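Local coordinates for protein putative protease (Parabacteroides distasonis ATCC 8503, PDB 3KD4) that is of unknown function but may be an exported protease, at residues A[61-67]-A[109-115]; A[147-153]-A[170-175]; A[376-382]-A[428-434]. All coordinates share one frame; numbering follows the deposited sequence.

Contact 1: A[61-67]-A[109-115]; sequences SSYTRQK and GATIYLD. With PO4 (phosphate ion), chain C.
Tyr63 and Tyr113 face each other as a hydrogen-bonded pair of an antiparallel beta sheet, where strand 61-65 runs beside strand 111-115 at 166°. Across this pair Tyr113 N reaches Tyr63 O at 2.8 Å, and the N-H of Tyr63 returns a bond to Tyr113 O. The pairs Ser61 with Asp115 and Arg65 with Thr111 repeat the doubly bonded pattern at the two ends. Tyr63 holds CG between its backbone N and carbonyl carbon (chi1 59°), which swings the ring across the strand onto its partner. There CB of Tyr113 sits over the centre of the Tyr63 ring, a CH-pi contact of 3.6 Å from CB to the centroid. The two ring planes lie only 12° apart, but the rings are strongly displaced, with little overlap, their centroids 4.6 Å apart, and the OH of Tyr63 ends over the face of the Tyr113 ring. In this eight-stranded mixed sheet, in the DUF3857 region, strand 71-73 flanks one side of the pair and strand 23-33 the other. Arg65 runs alongside Tyr113, its CB 3.9 Å from Tyr113 CE1. Tyr113 OH gives a hydrogen bond of 2.6 Å to O2 of a phosphate ion, probably from the crystallisation liquor. With an alanine in place of Tyr113, the Tyr63 hydroxyl would probably lose the ring beneath it and the phosphate a hydrogen-bond donor. Farther along, a water joins Ser61 OG to Asp115 OD2, a carboxylate oxygen that also forms a salt bridge with Arg26. On the opposite face, buried Leu114 brings CD1 to 3.7 Å from CB of Ser62, whose hydroxyl bonds to Thr74.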
loop_
_atom_site.group_PDB
_atom_site.type_symbol
_atom_site.label_atom_id
_atom_site.label_comp_id
_atom_site.label_asym_id
_atom_site.label_seq_id
_atom_site.Cartn_x
_atom_site.Cartn_y
_atom_site.Cartn_z
ATOM N N SER A 61 5.316 -25.608 18.643
ATOM C CA SER A 61 6.667 -25.717 19.025
ATOM C C SER A 61 7.404 -24.409 18.674
ATOM O O SER A 61 7.016 -23.660 17.767
ATOM C CB SER A 61 7.346 -26.918 18.339
ATOM O OG SER A 61 7.312 -26.722 16.941
ATOM N N SER A 62 8.447 -24.158 19.443
ATOM C CA SER A 62 9.308 -22.993 19.289
ATOM C C SER A 62 10.672 -23.318 19.915
ATOM O O SER A 62 10.802 -23.505 21.152
ATOM C CB SER A 62 8.673 -21.729 19.901
ATOM O OG SER A 62 9.543 -20.575 19.754
ATOM N N TYR A 63 11.666 -23.422 19.046
ATOM C CA TYR A 63 13.037 -23.701 19.449
ATOM C C TYR A 63 14.035 -23.254 18.397
ATOM O O TYR A 63 13.684 -23.001 17.243
ATOM C CB TYR A 63 13.247 -25.191 19.751
ATOM C CG TYR A 63 12.968 -26.153 18.617
ATOM C CD1 TYR A 63 11.682 -26.679 18.401
ATOM C CD2 TYR A 63 13.982 -26.564 17.782
ATOM C CE1 TYR A 63 11.438 -27.565 17.375
ATOM C CE2 TYR A 63 13.746 -27.457 16.782
ATOM C CZ TYR A 63 12.484 -27.951 16.572
ATOM O OH TYR A 63 12.296 -28.833 15.533
ATOM N N THR A 64 15.285 -23.169 18.820
ATOM C CA THR A 64 16.399 -22.895 17.924
ATOM C C THR A 64 17.303 -24.104 17.866
ATOM O O THR A 64 17.659 -24.673 18.918
ATOM C CB THR A 64 17.201 -21.702 18.419
ATOM O OG1 THR A 64 16.319 -20.574 18.498
ATOM C CG2 THR A 64 18.413 -21.431 17.511
ATOM N N ARG A 65 17.647 -24.510 16.650
ATOM C CA ARG A 65 18.605 -25.589 16.451
ATOM C C ARG A 65 19.935 -25.019 16.032
ATOM O O ARG A 65 20.054 -24.415 14.959
ATOM C CB ARG A 65 18.120 -26.584 15.422
ATOM C CG ARG A 65 19.097 -27.738 15.170
ATOM C CD ARG A 65 18.489 -28.748 14.177
ATOM N NE ARG A 65 19.279 -29.987 14.084
ATOM C CZ ARG A 65 20.543 -30.091 13.618
ATOM N NH1 ARG A 65 21.240 -29.030 13.190
ATOM N NH2 ARG A 65 21.148 -31.287 13.597
ATOM N N GLN A 66 20.941 -25.190 16.885
ATOM C CA GLN A 66 22.304 -24.708 16.568
ATOM C C GLN A 66 22.982 -25.676 15.633
ATOM O O GLN A 66 22.560 -26.821 15.519
ATOM C CB GLN A 66 23.116 -24.511 17.851
ATOM C CG GLN A 66 22.424 -23.509 18.784
ATOM C CD GLN A 66 23.139 -23.286 20.087
ATOM O OE1 GLN A 66 23.927 -24.118 20.518
ATOM N NE2 GLN A 66 22.857 -22.152 20.738
ATOM N N LYS A 67 24.041 -25.227 14.975
ATOM C CA LYS A 67 24.687 -26.022 13.923
ATOM C C LYS A 67 25.162 -27.347 14.417
ATOM O O LYS A 67 25.110 -28.323 13.678
ATOM C CB LYS A 67 25.911 -25.334 13.340
ATOM C CG LYS A 67 25.628 -24.240 12.409
ATOM C CD LYS A 67 26.907 -23.833 11.679
ATOM C CE LYS A 67 27.060 -24.591 10.370
ATOM N NZ LYS A 67 28.353 -24.171 9.679
ATOM N N GLY A 109 24.554 -19.475 11.928
ATOM C CA GLY A 109 24.174 -20.726 11.283
ATOM C C GLY A 109 23.093 -21.514 11.980
ATOM O O GLY A 109 22.766 -22.640 11.560
ATOM N N ALA A 110 22.578 -20.969 13.075
ATOM C CA ALA A 110 21.448 -21.559 13.798
ATOM C C ALA A 110 20.148 -21.413 13.031
ATOM O O ALA A 110 20.001 -20.498 12.194
ATOM C CB ALA A 110 21.299 -20.911 15.169
ATOM N N THR A 111 19.218 -22.334 13.293
ATOM C CA THR A 111 17.929 -22.381 12.617
ATOM C C THR A 111 16.791 -22.273 13.591
ATOM O O THR A 111 16.690 -23.047 14.545
ATOM C CB THR A 111 17.752 -23.669 11.819
ATOM O OG1 THR A 111 18.799 -23.754 10.856
ATOM C CG2 THR A 111 16.375 -23.707 11.111
ATOM N N ILE A 112 15.952 -21.283 13.360
ATOM C CA ILE A 112 14.747 -21.053 14.154
ATOM C C ILE A 112 13.642 -21.944 13.655
ATOM O O ILE A 112 13.340 -21.921 12.462
ATOM C CB ILE A 112 14.251 -19.579 13.997
ATOM C CG1 ILE A 112 15.268 -18.604 14.586
ATOM C CG2 ILE A 112 12.842 -19.388 14.616
ATOM C CD1 ILE A 112 15.097 -17.093 14.070
ATOM N N TYR A 113 12.996 -22.662 14.572
ATOM C CA TYR A 113 11.801 -23.468 14.264
ATOM C C TYR A 113 10.617 -22.889 15.007
ATOM O O TYR A 113 10.652 -22.735 16.235
ATOM C CB TYR A 113 11.999 -24.898 14.754
ATOM C CG TYR A 113 12.863 -25.749 13.895
ATOM C CD1 TYR A 113 14.226 -25.546 13.839
ATOM C CD2 TYR A 113 12.315 -26.801 13.149
ATOM C CE1 TYR A 113 15.048 -26.324 13.051
ATOM C CE2 TYR A 113 13.154 -27.617 12.341
ATOM C CZ TYR A 113 14.517 -27.363 12.318
ATOM O OH TYR A 113 15.368 -28.130 11.535
ATOM N N LEU A 114 9.561 -22.574 14.286
ATOM C CA LEU A 114 8.326 -22.099 14.907
ATOM C C LEU A 114 7.130 -22.667 14.161
ATOM O O LEU A 114 6.998 -22.491 12.947
ATOM C CB LEU A 114 8.253 -20.561 14.862
ATOM C CG LEU A 114 7.026 -19.879 15.468
ATOM C CD1 LEU A 114 6.886 -20.215 16.988
ATOM C CD2 LEU A 114 7.041 -18.325 15.224
ATOM N N ASP A 115 6.205 -23.224 14.913
ATOM C CA ASP A 115 5.018 -23.891 14.385
ATOM C C ASP A 115 3.870 -23.493 15.293
ATOM O O ASP A 115 3.922 -23.749 16.508
ATOM C CB ASP A 115 5.259 -25.394 14.409
ATOM C CG ASP A 115 4.096 -26.199 13.805
ATOM O OD1 ASP A 115 3.060 -25.607 13.447
ATOM O OD2 ASP A 115 4.211 -27.442 13.742
HETATM P P PO4 C . 13.976 -30.495 9.014
HETATM O O1 PO4 C . 14.407 -31.840 8.495
HETATM O O2 PO4 C . 14.418 -30.267 10.466
HETATM O O3 PO4 C . 14.580 -29.445 8.097
HETATM O O4 PO4 C . 12.479 -30.375 8.813
HETATM O O HOH W 1 5.899 -28.572 15.561
HETATM O O HOH W 2 10.919 -20.349 17.501
HETATM O O HOH W 3 21.133 -24.777 11.937
#

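Contact 2: A[147-153]-A[170-175]; sequences ISVPEGT and SHDGIK. With PO4 (phosphate ion), chain D.
Val149 and Lys175 run alongside each other in the same direction, a hydrogen-bonded pair where strand 147-150 meets the strand that leaves a beta hairpin. That hairpin turns through a type I' beta turn from His171 to Ile174. CG2 of Val149 packs 3.6 Å from Lys175 CE, and the backbones of the two residues bond to each other both ways. The lysine chain bends at chi3 (74°), which carries its amine round to the type II turn from Pro150 to Thr153. NZ there grips Thr153 O at 2.6 Å and also binds O2 of a phosphate ion, to which Gly152 N donates as well. Within these segments the ion, probably from the crystallisation liquor, thus bonds to one amine and one amide.

Glu151 stretches the other way, extended beyond CG, over the backbone of Gly173, whose O accepts the N-H of Glu151. Glu151 OE2 ends 3.2 Å from Ser170 CB and takes a bond from a water that accepts from Gly173 N. At the turn, the ND1-H of His171 bonds to Asp172 OD2, which lies in the ring plane and uses its anti lone pair, and a water joins His171 NE2 to Ser148 OG, 2.9 Å from the serine oxygen.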
loop_
_atom_site.group_PDB
_atom_site.type_symbol
_atom_site.label_atom_id
_atom_site.label_comp_id
_atom_site.label_asym_id
_atom_site.label_seq_id
_atom_site.Cartn_x
_atom_site.Cartn_y
_atom_site.Cartn_z
ATOM N N ILE A 147 -5.034 -25.869 1.444
ATOM C CA ILE A 147 -6.372 -25.349 1.830
ATOM C C ILE A 147 -7.323 -26.526 1.955
ATOM O O ILE A 147 -7.331 -27.366 1.069
ATOM C CB ILE A 147 -6.923 -24.389 0.781
ATOM C CG1 ILE A 147 -5.999 -23.174 0.595
ATOM C CG2 ILE A 147 -8.371 -23.900 1.160
ATOM C CD1 ILE A 147 -6.316 -22.376 -0.764
ATOM N N SER A 148 -8.050 -26.638 3.068
ATOM C CA SER A 148 -9.024 -27.722 3.273
ATOM C C SER A 148 -10.347 -27.123 3.621
ATOM O O SER A 148 -10.403 -26.256 4.492
ATOM C CB SER A 148 -8.603 -28.636 4.415
ATOM O OG SER A 148 -7.327 -29.140 4.171
ATOM N N VAL A 149 -11.393 -27.584 2.941
ATOM C CA VAL A 149 -12.768 -27.134 3.167
ATOM C C VAL A 149 -13.688 -28.371 3.086
ATOM O O VAL A 149 -13.293 -29.417 2.539
ATOM C CB VAL A 149 -13.223 -26.034 2.165
ATOM C CG1 VAL A 149 -12.179 -24.900 2.054
ATOM C CG2 VAL A 149 -13.516 -26.622 0.780
ATOM N N PRO A 150 -14.910 -28.256 3.619
ATOM C CA PRO A 150 -15.854 -29.368 3.515
ATOM C C PRO A 150 -16.255 -29.639 2.069
ATOM O O PRO A 150 -16.415 -28.722 1.300
ATOM C CB PRO A 150 -17.076 -28.907 4.343
ATOM C CG PRO A 150 -16.573 -27.803 5.199
ATOM C CD PRO A 150 -15.471 -27.132 4.359
ATOM N N GLU A 151 -16.365 -30.914 1.716
ATOM C CA GLU A 151 -16.917 -31.262 0.423
ATOM C C GLU A 151 -18.235 -30.554 0.268
ATOM O O GLU A 151 -19.027 -30.459 1.210
ATOM C CB GLU A 151 -17.074 -32.776 0.252
ATOM C CG GLU A 151 -15.709 -33.337 -0.022
ATOM C CD GLU A 151 -15.648 -34.818 -0.249
ATOM O OE1 GLU A 151 -16.658 -35.543 0.000
ATOM O OE2 GLU A 151 -14.539 -35.241 -0.669
ATOM N N GLY A 152 -18.427 -30.006 -0.906
ATOM C CA GLY A 152 -19.642 -29.277 -1.187
ATOM C C GLY A 152 -19.543 -27.780 -0.985
ATOM O O GLY A 152 -20.475 -27.050 -1.386
ATOM N N THR A 153 -18.467 -27.315 -0.346
ATOM C CA THR A 153 -18.210 -25.900 -0.179
ATOM C C THR A 153 -17.540 -25.394 -1.470
ATOM O O THR A 153 -16.594 -26.014 -1.975
ATOM C CB THR A 153 -17.284 -25.625 1.060
ATOM O OG1 THR A 153 -17.996 -25.951 2.265
ATOM C CG2 THR A 153 -16.787 -24.131 1.156
ATOM N N SER A 170 -9.070 -35.401 -1.946
ATOM C CA SER A 170 -10.182 -35.481 -1.049
ATOM C C SER A 170 -10.045 -36.657 -0.106
ATOM O O SER A 170 -9.452 -37.708 -0.440
ATOM C CB SER A 170 -11.505 -35.492 -1.790
ATOM O OG SER A 170 -11.669 -36.673 -2.538
ATOM N N HIS A 171 -10.590 -36.465 1.088
ATOM C CA HIS A 171 -10.553 -37.488 2.126
ATOM C C HIS A 171 -11.545 -37.107 3.209
ATOM O O HIS A 171 -11.691 -35.933 3.533
ATOM C CB HIS A 171 -9.132 -37.586 2.733
ATOM C CG HIS A 171 -8.739 -36.374 3.515
ATOM N ND1 HIS A 171 -8.942 -36.277 4.877
ATOM C CD2 HIS A 171 -8.244 -35.173 3.114
ATOM C CE1 HIS A 171 -8.584 -35.066 5.279
ATOM N NE2 HIS A 171 -8.129 -34.387 4.235
ATOM N N ASP A 172 -12.244 -38.105 3.735
ATOM C CA ASP A 172 -13.021 -37.951 4.958
ATOM C C ASP A 172 -14.060 -36.827 4.890
ATOM O O ASP A 172 -14.322 -36.184 5.892
ATOM C CB ASP A 172 -12.051 -37.744 6.134
ATOM C CG ASP A 172 -10.995 -38.851 6.214
ATOM O OD1 ASP A 172 -11.378 -40.034 6.527
ATOM O OD2 ASP A 172 -9.797 -38.558 5.910
ATOM N N GLY A 173 -14.664 -36.629 3.722
ATOM C CA GLY A 173 -15.655 -35.557 3.494
ATOM C C GLY A 173 -15.030 -34.163 3.357
ATOM O O GLY A 173 -15.722 -33.162 3.433
ATOM N N ILE A 174 -13.704 -34.102 3.205
ATOM C CA ILE A 174 -12.961 -32.848 3.097
ATOM C C ILE A 174 -12.300 -32.778 1.727
ATOM O O ILE A 174 -11.764 -33.753 1.206
ATOM C CB ILE A 174 -11.871 -32.718 4.189
ATOM C CG1 ILE A 174 -12.491 -32.693 5.593
ATOM C CG2 ILE A 174 -10.971 -31.454 3.966
ATOM C CD1 ILE A 174 -11.539 -33.188 6.665
ATOM N N LYS A 175 -12.340 -31.591 1.153
ATOM C CA LYS A 175 -11.718 -31.314 -0.111
ATOM C C LYS A 175 -10.438 -30.502 0.214
ATOM O O LYS A 175 -10.498 -29.480 0.907
ATOM C CB LYS A 175 -12.737 -30.538 -0.953
ATOM C CG LYS A 175 -12.202 -29.679 -2.012
ATOM C CD LYS A 175 -13.307 -29.240 -2.992
ATOM C CE LYS A 175 -14.256 -28.182 -2.415
ATOM N NZ LYS A 175 -15.293 -27.809 -3.425
HETATM P P PO4 D . -16.962 -31.089 -4.033
HETATM O O1 PO4 D . -16.364 -32.074 -3.058
HETATM O O2 PO4 D . -17.149 -29.780 -3.298
HETATM O O3 PO4 D . -16.021 -30.897 -5.197
HETATM O O4 PO4 D . -18.281 -31.614 -4.532
HETATM O O HOH W 4 -7.250 -31.952 4.645
HETATM O O HOH W 5 -14.064 -37.643 0.889
#

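Contact 3: A[376-382]-A[428-434]; sequences RSVAISA and TYTVTPA
Strands 376-380 and 428-433 run parallel, their axes 4.6 Å apart at 14°, and the regular exchange of N-H and C=O groups carries the pair from Arg376 N, bonded to Thr428 O, to Ile380 N, bonded to Thr432 O. Arg376 O accepts Thr430 N and Val378 O accepts Thr432 N, the latter at 2.7 Å. The last bond, Ala434 N to Ile380 O, is weak, so the regular pairing fades where the chains leave the sheet.

One face bears Arg376, Tyr429, Val378, Val431, Ile380 and Pro433. Ile380 lies across Val431, and a chi1 of 179° sets Val431 CG1 opposite its own N, where it meets Ile380 CD1 at 3.8 Å. Next along, Val378 CB lies 4.2 Å from Val431 CG2. In the mixed sheet, strand 370-380 forms one edge and has strand 423-433 as its neighbour, which in turn pairs with strand 465-474; segment 428-434 falls in the DUF3858 region. Cys392 touches Val378 and Ile380, while Leu502 meets Val431 and Phe504 meets both Ile380 and Pro433, so strands 389-393 and 501-505, from outside the sheet, touch this face.

At the Arg376 end of the same face the arginine chain bends at chi2, and Arg376 CB approaches Tyr429 CD2 obliquely, at 3.8 Å. The guanidinium turns away to a salt bridge with Glu374, its plane 65° from the ring, and Tyr429 OH is hydrogen-bonded to Pro395 O. The reverse face carries Ser377, Ala379, Thr430 and Thr432, a smaller and more polar set.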
loop_
_atom_site.group_PDB
_atom_site.type_symbol
_atom_site.label_atom_id
_atom_site.label_comp_id
_atom_site.label_asym_id
_atom_site.label_seq_id
_atom_site.Cartn_x
_atom_site.Cartn_y
_atom_site.Cartn_z
ATOM N N ARG A 376 8.212 31.032 -7.709
ATOM C CA ARG A 376 9.107 31.487 -6.662
ATOM C C ARG A 376 9.781 32.790 -7.090
ATOM O O ARG A 376 10.046 33.009 -8.279
ATOM C CB ARG A 376 10.195 30.451 -6.380
ATOM C CG ARG A 376 9.722 29.157 -5.810
ATOM C CD ARG A 376 9.357 29.272 -4.344
ATOM N NE ARG A 376 8.961 27.977 -3.806
ATOM C CZ ARG A 376 7.788 27.394 -4.027
ATOM N NH1 ARG A 376 6.864 27.998 -4.779
ATOM N NH2 ARG A 376 7.530 26.202 -3.490
ATOM N N SER A 377 10.051 33.653 -6.114
ATOM C CA SER A 377 10.810 34.868 -6.351
ATOM C C SER A 377 12.172 34.723 -5.709
ATOM O O SER A 377 12.293 34.168 -4.607
ATOM C CB SER A 377 10.098 36.084 -5.760
ATOM O OG SER A 377 8.903 36.330 -6.475
ATOM N N VAL A 378 13.193 35.229 -6.394
ATOM C CA VAL A 378 14.543 35.165 -5.903
ATOM C C VAL A 378 15.270 36.490 -6.131
ATOM O O VAL A 378 15.349 36.987 -7.251
ATOM C CB VAL A 378 15.321 34.034 -6.607
ATOM C CG1 VAL A 378 16.717 33.958 -6.066
ATOM C CG2 VAL A 378 14.600 32.700 -6.423
ATOM N N ALA A 379 15.806 37.041 -5.051
ATOM C CA ALA A 379 16.649 38.234 -5.106
ATOM C C ALA A 379 18.111 37.813 -4.976
ATOM O O ALA A 379 18.429 36.869 -4.262
ATOM C CB ALA A 379 16.264 39.194 -3.984
ATOM N N ILE A 380 19.004 38.478 -5.686
ATOM C CA ILE A 380 20.428 38.247 -5.475
ATOM C C ILE A 380 21.110 39.580 -5.246
ATOM O O ILE A 380 21.004 40.484 -6.083
ATOM C CB ILE A 380 21.137 37.586 -6.667
ATOM C CG1 ILE A 380 20.293 36.476 -7.260
ATOM C CG2 ILE A 380 22.494 37.043 -6.230
ATOM C CD1 ILE A 380 20.793 36.034 -8.573
ATOM N N SER A 381 21.828 39.671 -4.128
ATOM C CA SER A 381 22.565 40.885 -3.752
ATOM C C SER A 381 23.960 40.937 -4.365
ATOM O O SER A 381 24.572 39.893 -4.624
ATOM C CB SER A 381 22.732 40.928 -2.238
ATOM O OG SER A 381 23.736 40.013 -1.835
ATOM N N ALA A 382 24.470 42.160 -4.552
ATOM C CA ALA A 382 25.883 42.387 -4.876
ATOM C C ALA A 382 26.739 41.972 -3.669
ATOM O O ALA A 382 27.958 41.832 -3.793
ATOM C CB ALA A 382 26.134 43.854 -5.249
ATOM N N THR A 428 8.031 28.455 -12.200
ATOM C CA THR A 428 8.486 29.726 -12.745
ATOM C C THR A 428 9.216 30.528 -11.687
ATOM O O THR A 428 8.639 30.866 -10.659
ATOM C CB THR A 428 7.319 30.533 -13.261
ATOM O OG1 THR A 428 6.710 29.807 -14.326
ATOM C CG2 THR A 428 7.778 31.920 -13.782
ATOM N N TYR A 429 10.489 30.837 -11.940
ATOM C CA TYR A 429 11.283 31.614 -10.994
ATOM C C TYR A 429 11.404 33.033 -11.538
ATOM O O TYR A 429 11.673 33.215 -12.714
ATOM C CB TYR A 429 12.684 31.032 -10.818
ATOM C CG TYR A 429 12.736 29.641 -10.260
ATOM C CD1 TYR A 429 12.687 28.528 -11.096
ATOM C CD2 TYR A 429 12.824 29.431 -8.903
ATOM C CE1 TYR A 429 12.718 27.242 -10.577
ATOM C CE2 TYR A 429 12.857 28.153 -8.370
ATOM C CZ TYR A 429 12.811 27.059 -9.213
ATOM O OH TYR A 429 12.845 25.795 -8.674
ATOM N N THR A 430 11.170 34.036 -10.701
ATOM C CA THR A 430 11.453 35.399 -11.106
ATOM C C THR A 430 12.653 35.842 -10.276
ATOM O O THR A 430 12.599 35.888 -9.036
ATOM C CB THR A 430 10.256 36.345 -10.942
ATOM O OG1 THR A 430 9.173 35.877 -11.758
ATOM C CG2 THR A 430 10.628 37.762 -11.393
ATOM N N VAL A 431 13.750 36.082 -10.976
ATOM C CA VAL A 431 15.006 36.360 -10.341
ATOM C C VAL A 431 15.342 37.839 -10.540
ATOM O O VAL A 431 15.381 38.315 -11.677
ATOM C CB VAL A 431 16.131 35.487 -10.936
ATOM C CG1 VAL A 431 17.437 35.825 -10.259
ATOM C CG2 VAL A 431 15.789 34.006 -10.783
ATOM N N THR A 432 15.561 38.551 -9.438
ATOM C CA THR A 432 16.007 39.942 -9.510
ATOM C C THR A 432 17.447 40.058 -8.987
ATOM O O THR A 432 17.682 40.103 -7.780
ATOM C CB THR A 432 15.074 40.886 -8.765
ATOM O OG1 THR A 432 13.747 40.757 -9.292
ATOM C CG2 THR A 432 15.544 42.358 -8.947
ATOM N N PRO A 433 18.422 40.077 -9.900
ATOM C CA PRO A 433 19.811 40.284 -9.463
ATOM C C PRO A 433 20.106 41.742 -9.070
ATOM O O PRO A 433 19.459 42.666 -9.584
ATOM C CB PRO A 433 20.629 39.902 -10.695
ATOM C CG PRO A 433 19.698 40.151 -11.862
ATOM C CD PRO A 433 18.289 39.983 -11.363
ATOM N N ALA A 434 21.104 41.928 -8.203
ATOM C CA ALA A 434 21.618 43.268 -7.844
ATOM C C ALA A 434 22.100 44.035 -9.070
ATOM O O ALA A 434 22.487 43.435 -10.081
ATOM C CB ALA A 434 22.752 43.145 -6.845
#

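Overall arrangement
The three contacts show how one rule, backbone pairing of strands, serves different settings. Contacts 1 and 2 belong to the same eight-stranded sheet, their centres 33 Å apart and without touching. Contact 1 is partly buried and pairs tyrosines on one face while burying aliphatic groups on the other, whereas contact 2 is a surface site at a strand end, where charged side chains and turns dominate; each has a phosphate beside it. Contact 3 lies in a separate five-stranded sheet, about 75 Å from contact 2 between centres and on the opposite side of the chain's centre. It is parallel where the others are antiparallel, and its backbone bonds are backed on one face by aliphatic packing.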